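Long-range contacts in mandelate racemase/muconate lactonizing protein (Thermobispora bispora, PDB 3VC5), which probably catalyses the magnesium-dependent dehydration of D-glucarate to 5-dehydro-4-deoxy-D-glucarate, as a member of the mandelate racemase/muconate lactonizing enzyme family: residues 336-342 with 362-368; 164-170 with 205-211; 161-165 with 347-351. All coordinates share one frame; numbering follows the deposited sequence.

Interaction 1. Residues 336-342 with 362-368; sequences SMHSNSH and HACDTHT. With PO4 (phosphate ion), chain B.
The imidazole of H367 lies over the loop at S339-S341, with S341 N above one face, 3.6 Å from the ring plane and offset toward its rim. Both ring nitrogens are engaged at the edge: ND1 is hydrogen-bonded to S339 OG at 2.8 Å, and NE2 donates to O2 of the phosphate ion at 2.7 Å, a bent bond with an angle of 137° at the hydrogen. Losing this imidazole to an alanine is likely to leave S339 OG without its ring partner, the phosphate short of one donor and a gap over S341. Further along, H342 NE2 meets T366 OG1 at 2.7 Å, the oxygen sitting at the edge of the ring, and the two side chains cross at about a right angle. At the end of strand 334-337, D365 N donates to M337 O at 3.0 Å, while M337 CB packs on C364 SG. A water bridges S339 N to D365 OD2; OD2 also pairs with K209, while OD1 is held by S165 OG and R237. The chemistry is thus that of a polar pocket wall, in which serine and threonine hydroxyls each meet an imidazole nitrogen, and one of those imidazoles reaches the anion.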
loop_
_atom_site.group_PDB
_atom_site.type_symbol
_atom_site.label_atom_id
_atom_site.label_comp_id
_atom_site.label_asym_id
_atom_site.label_seq_id
_atom_site.Cartn_x
_atom_site.Cartn_y
_atom_site.Cartn_z
ATOM N N SER A 336 -10.277 -9.514 6.992
ATOM C CA SER A 336 -11.633 -9.218 7.405
ATOM C C SER A 336 -11.588 -7.806 8.008
ATOM O O SER A 336 -10.627 -7.060 7.764
ATOM C CB SER A 336 -12.099 -10.256 8.432
ATOM O OG SER A 336 -13.448 -10.049 8.805
ATOM N N MET A 337 -12.599 -7.425 8.790
ATOM C CA MET A 337 -12.589 -6.075 9.356
ATOM C C MET A 337 -13.203 -6.106 10.738
ATOM O O MET A 337 -14.300 -6.618 10.915
ATOM C CB MET A 337 -13.408 -5.114 8.473
ATOM C CG MET A 337 -13.268 -3.634 8.874
ATOM S SD MET A 337 -14.130 -2.467 7.789
ATOM C CE MET A 337 -13.191 -2.662 6.263
ATOM N N HIS A 338 -12.495 -5.528 11.702
ATOM C CA HIS A 338 -12.925 -5.400 13.086
ATOM C C HIS A 338 -13.792 -4.143 13.238
ATOM O O HIS A 338 -13.555 -3.100 12.575
ATOM C CB HIS A 338 -11.676 -5.326 13.993
ATOM C CG HIS A 338 -11.947 -4.809 15.379
ATOM N ND1 HIS A 338 -11.873 -3.461 15.714
ATOM C CD2 HIS A 338 -12.290 -5.466 16.519
ATOM C CE1 HIS A 338 -12.154 -3.318 17.006
ATOM N NE2 HIS A 338 -12.424 -4.523 17.513
ATOM N N SER A 339 -14.735 -4.229 14.175
ATOM C CA SER A 339 -15.643 -3.137 14.486
ATOM C C SER A 339 -15.560 -2.778 15.991
ATOM O O SER A 339 -15.319 -3.667 16.832
ATOM C CB SER A 339 -17.077 -3.540 14.083
ATOM O OG SER A 339 -18.006 -2.573 14.520
ATOM N N ASN A 340 -15.775 -1.499 16.327
ATOM C CA ASN A 340 -16.190 -1.094 17.679
ATOM C C ASN A 340 -17.529 -0.342 17.526
ATOM O O ASN A 340 -17.852 0.142 16.410
ATOM C CB ASN A 340 -15.197 -0.141 18.334
ATOM C CG ASN A 340 -13.982 -0.837 18.901
ATOM O OD1 ASN A 340 -12.877 -0.618 18.415
ATOM N ND2 ASN A 340 -14.165 -1.651 19.938
ATOM N N SER A 341 -18.293 -0.212 18.614
ATOM C CA SER A 341 -19.579 0.509 18.547
ATOM C C SER A 341 -19.376 1.798 17.779
ATOM O O SER A 341 -18.492 2.592 18.150
ATOM C CB SER A 341 -19.999 0.874 19.962
ATOM O OG SER A 341 -20.086 -0.310 20.745
ATOM N N HIS A 342 -20.206 2.055 16.764
ATOM C CA HIS A 342 -19.890 3.167 15.858
ATOM C C HIS A 342 -21.136 3.674 15.145
ATOM O O HIS A 342 -22.211 3.049 15.181
ATOM C CB HIS A 342 -18.844 2.711 14.797
ATOM C CG HIS A 342 -19.377 1.711 13.810
ATOM N ND1 HIS A 342 -20.170 2.089 12.744
ATOM C CD2 HIS A 342 -19.321 0.350 13.772
ATOM C CE1 HIS A 342 -20.527 1.011 12.056
ATOM N NE2 HIS A 342 -20.030 -0.058 12.660
ATOM N N HIS A 362 -13.628 -11.248 3.161
ATOM C CA HIS A 362 -14.484 -11.829 4.185
ATOM C C HIS A 362 -15.520 -10.786 4.590
ATOM O O HIS A 362 -15.272 -9.581 4.442
ATOM C CB HIS A 362 -13.641 -12.250 5.399
ATOM C CG HIS A 362 -12.707 -13.382 5.113
ATOM N ND1 HIS A 362 -13.055 -14.707 5.287
ATOM C CD2 HIS A 362 -11.438 -13.389 4.638
ATOM C CE1 HIS A 362 -12.027 -15.479 4.964
ATOM N NE2 HIS A 362 -11.037 -14.703 4.556
ATOM N N ALA A 363 -16.668 -11.224 5.103
ATOM C CA ALA A 363 -17.700 -10.277 5.585
ATOM C C ALA A 363 -17.081 -9.396 6.661
ATOM O O ALA A 363 -16.321 -9.886 7.505
ATOM C CB ALA A 363 -18.911 -11.020 6.159
ATOM N N CYS A 364 -17.359 -8.091 6.624
ATOM C CA CYS A 364 -16.856 -7.205 7.668
ATOM C C CYS A 364 -17.730 -7.257 8.904
ATOM O O CYS A 364 -18.951 -7.477 8.820
ATOM C CB CYS A 364 -16.816 -5.740 7.185
ATOM S SG CYS A 364 -15.756 -5.410 5.763
ATOM N N ASP A 365 -17.130 -6.977 10.062
ATOM C CA ASP A 365 -17.918 -6.869 11.297
ATOM C C ASP A 365 -18.542 -5.489 11.405
ATOM O O ASP A 365 -17.975 -4.516 10.922
ATOM C CB ASP A 365 -17.044 -7.127 12.519
ATOM C CG ASP A 365 -16.628 -8.582 12.638
ATOM O OD1 ASP A 365 -17.224 -9.450 11.967
ATOM O OD2 ASP A 365 -15.639 -8.834 13.359
ATOM N N THR A 366 -19.719 -5.414 12.028
ATOM C CA THR A 366 -20.264 -4.120 12.447
ATOM C C THR A 366 -21.145 -4.276 13.690
ATOM O O THR A 366 -21.831 -5.306 13.853
ATOM C CB THR A 366 -21.090 -3.427 11.330
ATOM O OG1 THR A 366 -21.524 -2.144 11.813
ATOM C CG2 THR A 366 -22.260 -4.271 10.843
ATOM N N HIS A 367 -21.116 -3.277 14.574
ATOM C CA HIS A 367 -22.020 -3.223 15.731
ATOM C C HIS A 367 -23.350 -2.566 15.374
ATOM O O HIS A 367 -24.212 -2.419 16.227
ATOM C CB HIS A 367 -21.382 -2.444 16.872
ATOM C CG HIS A 367 -20.263 -3.171 17.570
ATOM N ND1 HIS A 367 -19.005 -3.343 17.014
ATOM C CD2 HIS A 367 -20.224 -3.783 18.778
ATOM C CE1 HIS A 367 -18.238 -4.005 17.870
ATOM N NE2 HIS A 367 -18.951 -4.274 18.952
ATOM N N THR A 368 -23.510 -2.165 14.119
ATOM C CA THR A 368 -24.671 -1.344 13.740
ATOM C C THR A 368 -26.019 -1.757 14.370
ATOM O O THR A 368 -26.699 -0.917 14.930
ATOM C CB THR A 368 -24.791 -1.227 12.200
ATOM O OG1 THR A 368 -23.668 -0.486 11.681
ATOM C CG2 THR A 368 -26.107 -0.552 11.805
HETATM P P PO4 B . -16.253 -5.159 21.693
HETATM O O1 PO4 B . -16.704 -5.827 22.934
HETATM O O2 PO4 B . -17.466 -4.410 21.182
HETATM O O3 PO4 B . -15.167 -4.203 21.960
HETATM O O4 PO4 B . -15.811 -6.174 20.769
HETATM O O HOH W 1 -14.922 -6.911 15.207
#

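Interaction 2. Residues 164-170 with 205-211. With PO4 (phosphate ion), chain B.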
loop_
_atom_site.group_PDB
_atom_site.type_symbol
_atom_site.label_atom_id
_atom_site.label_comp_id
_atom_site.label_asym_id
_atom_site.label_seq_id
_atom_site.Cartn_x
_atom_site.Cartn_y
_atom_site.Cartn_z
ATOM N N TYR A 164 -21.619 -7.735 5.488
ATOM C CA TYR A 164 -21.357 -7.638 6.910
ATOM C C TYR A 164 -21.876 -8.894 7.604
ATOM O O TYR A 164 -22.831 -9.522 7.140
ATOM C CB TYR A 164 -21.974 -6.357 7.540
ATOM C CG TYR A 164 -21.223 -5.085 7.185
ATOM C CD1 TYR A 164 -20.200 -4.595 8.019
ATOM C CD2 TYR A 164 -21.499 -4.412 6.008
ATOM C CE1 TYR A 164 -19.488 -3.442 7.685
ATOM C CE2 TYR A 164 -20.814 -3.260 5.666
ATOM C CZ TYR A 164 -19.779 -2.795 6.506
ATOM O OH TYR A 164 -19.106 -1.659 6.164
ATOM N N SER A 165 -21.279 -9.216 8.744
ATOM C CA SER A 165 -21.715 -10.320 9.603
ATOM C C SER A 165 -22.725 -9.850 10.647
ATOM O O SER A 165 -22.807 -8.655 10.992
ATOM C CB SER A 165 -20.502 -10.944 10.318
ATOM O OG SER A 165 -19.878 -9.969 11.143
ATOM N N ALA A 166 -23.499 -10.810 11.149
ATOM C CA ALA A 166 -24.326 -10.620 12.321
ATOM C C ALA A 166 -23.428 -10.767 13.547
ATOM O O ALA A 166 -22.886 -11.858 13.785
ATOM C CB ALA A 166 -25.424 -11.701 12.353
ATOM N N TYR A 167 -23.286 -9.690 14.314
ATOM C CA TYR A 167 -22.368 -9.656 15.464
ATOM C C TYR A 167 -23.179 -10.019 16.711
ATOM O O TYR A 167 -23.839 -9.180 17.309
ATOM C CB TYR A 167 -21.730 -8.277 15.631
ATOM C CG TYR A 167 -20.343 -8.313 16.264
ATOM C CD1 TYR A 167 -19.981 -9.300 17.183
ATOM C CD2 TYR A 167 -19.408 -7.316 15.960
ATOM C CE1 TYR A 167 -18.702 -9.327 17.744
ATOM C CE2 TYR A 167 -18.109 -7.340 16.521
ATOM C CZ TYR A 167 -17.774 -8.326 17.417
ATOM O OH TYR A 167 -16.478 -8.398 17.971
ATOM N N LEU A 168 -23.174 -11.302 17.054
ATOM C CA LEU A 168 -23.945 -11.784 18.186
ATOM C C LEU A 168 -23.140 -11.684 19.482
ATOM O O LEU A 168 -21.894 -11.931 19.522
ATOM C CB LEU A 168 -24.372 -13.238 17.963
ATOM C CG LEU A 168 -24.999 -13.619 16.615
ATOM C CD1 LEU A 168 -25.420 -15.104 16.594
ATOM C CD2 LEU A 168 -26.222 -12.718 16.306
ATOM N N PHE A 169 -23.872 -11.395 20.550
ATOM C CA PHE A 169 -23.312 -11.301 21.882
ATOM C C PHE A 169 -24.219 -11.990 22.864
ATOM O O PHE A 169 -25.442 -11.851 22.779
ATOM C CB PHE A 169 -23.266 -9.851 22.355
ATOM C CG PHE A 169 -22.207 -9.000 21.678
ATOM C CD1 PHE A 169 -22.422 -8.456 20.418
ATOM C CD2 PHE A 169 -21.009 -8.723 22.332
ATOM C CE1 PHE A 169 -21.444 -7.636 19.800
ATOM C CE2 PHE A 169 -20.008 -7.916 21.717
ATOM C CZ PHE A 169 -20.222 -7.386 20.462
ATOM N N TYR A 170 -23.625 -12.649 23.848
ATOM C CA TYR A 170 -24.362 -12.921 25.070
ATOM C C TYR A 170 -24.673 -11.574 25.716
ATOM O O TYR A 170 -23.862 -10.646 25.656
ATOM C CB TYR A 170 -23.550 -13.798 26.014
ATOM C CG TYR A 170 -23.244 -15.166 25.477
ATOM C CD1 TYR A 170 -24.211 -16.183 25.509
ATOM C CD2 TYR A 170 -21.979 -15.476 24.996
ATOM C CE1 TYR A 170 -23.926 -17.447 25.040
ATOM C CE2 TYR A 170 -21.680 -16.752 24.537
ATOM C CZ TYR A 170 -22.660 -17.737 24.567
ATOM O OH TYR A 170 -22.370 -19.008 24.115
ATOM N N PHE A 205 -28.070 -10.547 7.167
ATOM C CA PHE A 205 -26.675 -11.002 7.288
ATOM C C PHE A 205 -26.521 -12.440 6.805
ATOM O O PHE A 205 -27.349 -13.305 7.123
ATOM C CB PHE A 205 -26.215 -10.930 8.751
ATOM C CG PHE A 205 -26.218 -9.536 9.325
ATOM C CD1 PHE A 205 -25.552 -8.490 8.659
ATOM C CD2 PHE A 205 -26.921 -9.243 10.501
ATOM C CE1 PHE A 205 -25.552 -7.182 9.178
ATOM C CE2 PHE A 205 -26.905 -7.933 11.046
ATOM C CZ PHE A 205 -26.215 -6.900 10.380
ATOM N N ARG A 206 -25.455 -12.695 6.051
ATOM C CA ARG A 206 -25.191 -14.025 5.498
ATOM C C ARG A 206 -23.957 -14.705 6.119
ATOM O O ARG A 206 -23.493 -15.750 5.620
ATOM C CB ARG A 206 -25.065 -13.935 3.963
ATOM C CG ARG A 206 -26.369 -13.457 3.270
ATOM C CD ARG A 206 -26.181 -13.320 1.782
ATOM N NE ARG A 206 -27.452 -13.119 1.092
ATOM C CZ ARG A 206 -27.581 -13.096 -0.233
ATOM N NH1 ARG A 206 -26.513 -13.256 -1.001
ATOM N NH2 ARG A 206 -28.771 -12.913 -0.789
ATOM N N SER A 207 -23.427 -14.097 7.182
ATOM C CA SER A 207 -22.296 -14.591 7.962
ATOM C C SER A 207 -22.657 -14.265 9.409
ATOM O O SER A 207 -23.380 -13.283 9.671
ATOM C CB SER A 207 -20.990 -13.836 7.612
ATOM O OG SER A 207 -20.382 -14.340 6.446
ATOM N N ILE A 208 -22.157 -15.069 10.342
ATOM C CA ILE A 208 -22.467 -14.923 11.769
ATOM C C ILE A 208 -21.197 -14.979 12.601
ATOM O O ILE A 208 -20.353 -15.846 12.363
ATOM C CB ILE A 208 -23.402 -16.058 12.235
ATOM C CG1 ILE A 208 -24.759 -15.965 11.514
ATOM C CG2 ILE A 208 -23.606 -15.993 13.731
ATOM C CD1 ILE A 208 -25.630 -17.217 11.762
ATOM N N LYS A 209 -21.083 -14.070 13.570
ATOM C CA LYS A 209 -19.985 -14.061 14.522
ATOM C C LYS A 209 -20.569 -14.133 15.921
ATOM O O LYS A 209 -21.558 -13.471 16.222
ATOM C CB LYS A 209 -19.198 -12.758 14.385
ATOM C CG LYS A 209 -18.078 -12.599 15.362
ATOM C CD LYS A 209 -17.367 -11.286 15.120
ATOM C CE LYS A 209 -16.082 -11.318 15.945
ATOM N NZ LYS A 209 -15.286 -10.127 15.825
ATOM N N LEU A 210 -19.964 -14.939 16.784
ATOM C CA LEU A 210 -20.346 -14.951 18.183
ATOM C C LEU A 210 -19.221 -14.419 19.019
ATOM O O LEU A 210 -18.094 -14.966 18.973
ATOM C CB LEU A 210 -20.682 -16.380 18.644
ATOM C CG LEU A 210 -21.043 -16.571 20.133
ATOM C CD1 LEU A 210 -22.222 -15.683 20.576
ATOM C CD2 LEU A 210 -21.334 -18.042 20.468
ATOM N N LYS A 211 -19.520 -13.384 19.812
ATOM C CA LYS A 211 -18.585 -12.888 20.821
ATOM C C LYS A 211 -18.539 -13.878 21.971
ATOM O O LYS A 211 -19.556 -14.100 22.624
ATOM C CB LYS A 211 -19.069 -11.528 21.364
ATOM C CG LYS A 211 -18.083 -10.839 22.283
ATOM C CD LYS A 211 -16.809 -10.488 21.482
ATOM C CE LYS A 211 -16.511 -9.050 21.468
ATOM N NZ LYS A 211 -15.254 -8.842 20.648
HETATM P P PO4 B . -16.253 -5.159 21.693
HETATM O O1 PO4 B . -16.704 -5.827 22.934
HETATM O O2 PO4 B . -17.466 -4.410 21.182
HETATM O O3 PO4 B . -15.167 -4.203 21.960
HETATM O O4 PO4 B . -15.811 -6.174 20.769
HETATM O O HOH W 2 -23.697 -10.767 4.956
HETATM O O HOH W 3 -20.923 -12.314 24.221
#
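K209 and Y167 lie side by side on neighbouring parallel strands of the barrel sheet, joined by the beta-alpha-beta crossover through helix 189-203. From CB, which passes 3.8 Å from A166 O, the K209 chain runs fully extended: CG approaches Y167 CE1, CD rests over the ring face in a CH-pi contact 3.8 Å from the centroid and 22° off the normal, CE lies near CZ, and NZ donates to Y167 OH at 3.0 Å. K209 NZ also forms salt bridges with E264 and D365. The opposite face of the Y167 ring carries F169 CZ, so the phenol is clamped between the K209 methylenes and F169 CZ.

K211, the predicted proton acceptor, follows another course. With CG anti to the backbone nitrogen (chi1 -172°), CB rests over the face of F169 and CG lies 3.5 Å from F169 CE2, and bends further out bring NZ to the edge of Y167. The phenolic oxygen therefore accepts from both lysine nitrogens; K211 NZ also pairs with D239. On the reverse side of the sheet L168 CD1 meets I208 CG2 at 3.5 Å, among side chains of helices 189-203 and 217-230. The register is fixed by four backbone bonds, among them K209 N to A166 O. At the anion, K211 NZ donates to phosphate O4 at 2.7 Å.

Interaction 3. Residues 161-165 with 347-351; sequences AVPYS and LAAMT
T351 OG1 takes part in two hydrogen bonds: it accepts from Y164 OH at 2.8 Å and donates to L347 O, one turn back along helix 344-355, also at 2.8 Å. The directions follow from this chain of hydroxyls, since the threonine proton is spent on the carbonyl and its oxygen is left to receive the phenol. T351 N donates to the same L347 O, and the two donors reach that carbonyl oxygen from opposite faces of its plane, the hydroxyl tilted 33° out of it. The bond from OG1 to L347 O holds the threonine rotation: with OG1 beside its backbone nitrogen (chi1 -61°), the hydroxyl folds back over the preceding turn while CG2 is turned to the strand.

The Y164 hydroxyl reaches the side of the helix, its side chain crossing that of T351 at about a right angle. L347 CD1 and M350 CB flank the phenolic oxygen, each 3.6 Å from Y164 OH, whose proton goes to T351. Beyond, M350 CE sits at the ring edge, 4.2 Å from Y164 CE1, brought there by the turn about the CG-SD bond (chi3 77°).

V162, two residues earlier and likewise directed at the helix, places CG2 3.4 Å from T351 O and 3.9 Å from T351 CG2. A354 and A355 continue the surface on which this valine packs, and V389 of strand 388-390 touches both Y164 and T351. The arrangement is that of helix-on-strand packing in the barrel domain of the enolase superfamily, with helix 344-355 laid against strand 161-169.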
loop_
_atom_site.group_PDB
_atom_site.type_symbol
_atom_site.label_atom_id
_atom_site.label_comp_id
_atom_site.label_asym_id
_atom_site.label_seq_id
_atom_site.Cartn_x
_atom_site.Cartn_y
_atom_site.Cartn_z
ATOM N N ALA A 161 -21.650 -3.846 -3.249
ATOM C CA ALA A 161 -22.110 -3.839 -1.870
ATOM C C ALA A 161 -21.115 -4.627 -1.016
ATOM O O ALA A 161 -20.455 -5.531 -1.527
ATOM C CB ALA A 161 -23.528 -4.427 -1.768
ATOM N N VAL A 162 -21.010 -4.279 0.265
ATOM C CA VAL A 162 -20.034 -4.884 1.173
ATOM C C VAL A 162 -20.779 -5.737 2.174
ATOM O O VAL A 162 -21.577 -5.220 2.968
ATOM C CB VAL A 162 -19.285 -3.788 1.926
ATOM C CG1 VAL A 162 -18.421 -4.377 3.043
ATOM C CG2 VAL A 162 -18.444 -2.945 0.935
ATOM N N PRO A 163 -20.560 -7.054 2.127
ATOM C CA PRO A 163 -21.220 -7.908 3.116
ATOM C C PRO A 163 -20.690 -7.693 4.530
ATOM O O PRO A 163 -19.483 -7.530 4.728
ATOM C CB PRO A 163 -20.870 -9.338 2.649
ATOM C CG PRO A 163 -20.501 -9.189 1.197
ATOM C CD PRO A 163 -19.822 -7.837 1.114
ATOM N N TYR A 164 -21.619 -7.735 5.488
ATOM C CA TYR A 164 -21.357 -7.638 6.910
ATOM C C TYR A 164 -21.876 -8.894 7.604
ATOM O O TYR A 164 -22.831 -9.522 7.140
ATOM C CB TYR A 164 -21.974 -6.357 7.540
ATOM C CG TYR A 164 -21.223 -5.085 7.185
ATOM C CD1 TYR A 164 -20.200 -4.595 8.019
ATOM C CD2 TYR A 164 -21.499 -4.412 6.008
ATOM C CE1 TYR A 164 -19.488 -3.442 7.685
ATOM C CE2 TYR A 164 -20.814 -3.260 5.666
ATOM C CZ TYR A 164 -19.779 -2.795 6.506
ATOM O OH TYR A 164 -19.106 -1.659 6.164
ATOM N N SER A 165 -21.279 -9.216 8.744
ATOM C CA SER A 165 -21.715 -10.320 9.603
ATOM C C SER A 165 -22.725 -9.850 10.647
ATOM O O SER A 165 -22.807 -8.655 10.992
ATOM C CB SER A 165 -20.502 -10.944 10.318
ATOM O OG SER A 165 -19.878 -9.969 11.143
ATOM N N LEU A 347 -19.400 3.856 9.444
ATOM C CA LEU A 347 -19.967 2.825 8.537
ATOM C C LEU A 347 -19.708 3.181 7.074
ATOM O O LEU A 347 -19.326 2.300 6.272
ATOM C CB LEU A 347 -21.477 2.630 8.733
ATOM C CG LEU A 347 -22.088 1.453 7.940
ATOM C CD1 LEU A 347 -21.462 0.115 8.268
ATOM C CD2 LEU A 347 -23.591 1.394 8.189
ATOM N N ALA A 348 -19.833 4.467 6.719
ATOM C CA ALA A 348 -19.579 4.888 5.322
ATOM C C ALA A 348 -18.094 4.622 5.008
ATOM O O ALA A 348 -17.759 4.068 3.959
ATOM C CB ALA A 348 -19.890 6.346 5.131
ATOM N N ALA A 349 -17.214 5.009 5.940
ATOM C CA ALA A 349 -15.772 4.841 5.710
ATOM C C ALA A 349 -15.393 3.356 5.568
ATOM O O ALA A 349 -14.643 2.985 4.661
ATOM C CB ALA A 349 -14.987 5.501 6.798
ATOM N N MET A 350 -15.925 2.522 6.462
ATOM C CA MET A 350 -15.732 1.079 6.396
ATOM C C MET A 350 -16.138 0.524 5.058
ATOM O O MET A 350 -15.464 -0.343 4.478
ATOM C CB MET A 350 -16.481 0.358 7.534
ATOM C CG MET A 350 -15.946 0.719 8.927
ATOM S SD MET A 350 -17.188 0.450 10.238
ATOM C CE MET A 350 -17.131 -1.312 10.416
ATOM N N THR A 351 -17.275 1.007 4.578
ATOM C CA THR A 351 -17.872 0.484 3.363
ATOM C C THR A 351 -17.087 0.893 2.109
ATOM O O THR A 351 -16.838 0.063 1.240
ATOM C CB THR A 351 -19.354 0.909 3.290
ATOM O OG1 THR A 351 -20.038 0.350 4.427
ATOM C CG2 THR A 351 -20.018 0.432 1.985
#

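Overall arrangement
Interactions 1 and 2 meet at the phosphate, which is held by H367 from one and K211 from the other, together with N42, H47 and R421. Their centres lie about 9 Å apart, and D365 OD2 joins them directly through a 2.8 Å salt bridge to K209 NZ. D365 OD1 meets S165 OG, also at 2.8 Å, tying 362-368 to strand 161-169. Interaction 3 uses the beginning of that strand; its centre is about 8 Å from that of interaction 1. The side chains of M350 and H338, a predicted proton acceptor, are about 8 Å apart; that of K211, also a predicted acceptor, is about 3 Å from that of D239, a magnesium ligand though no metal is bound here.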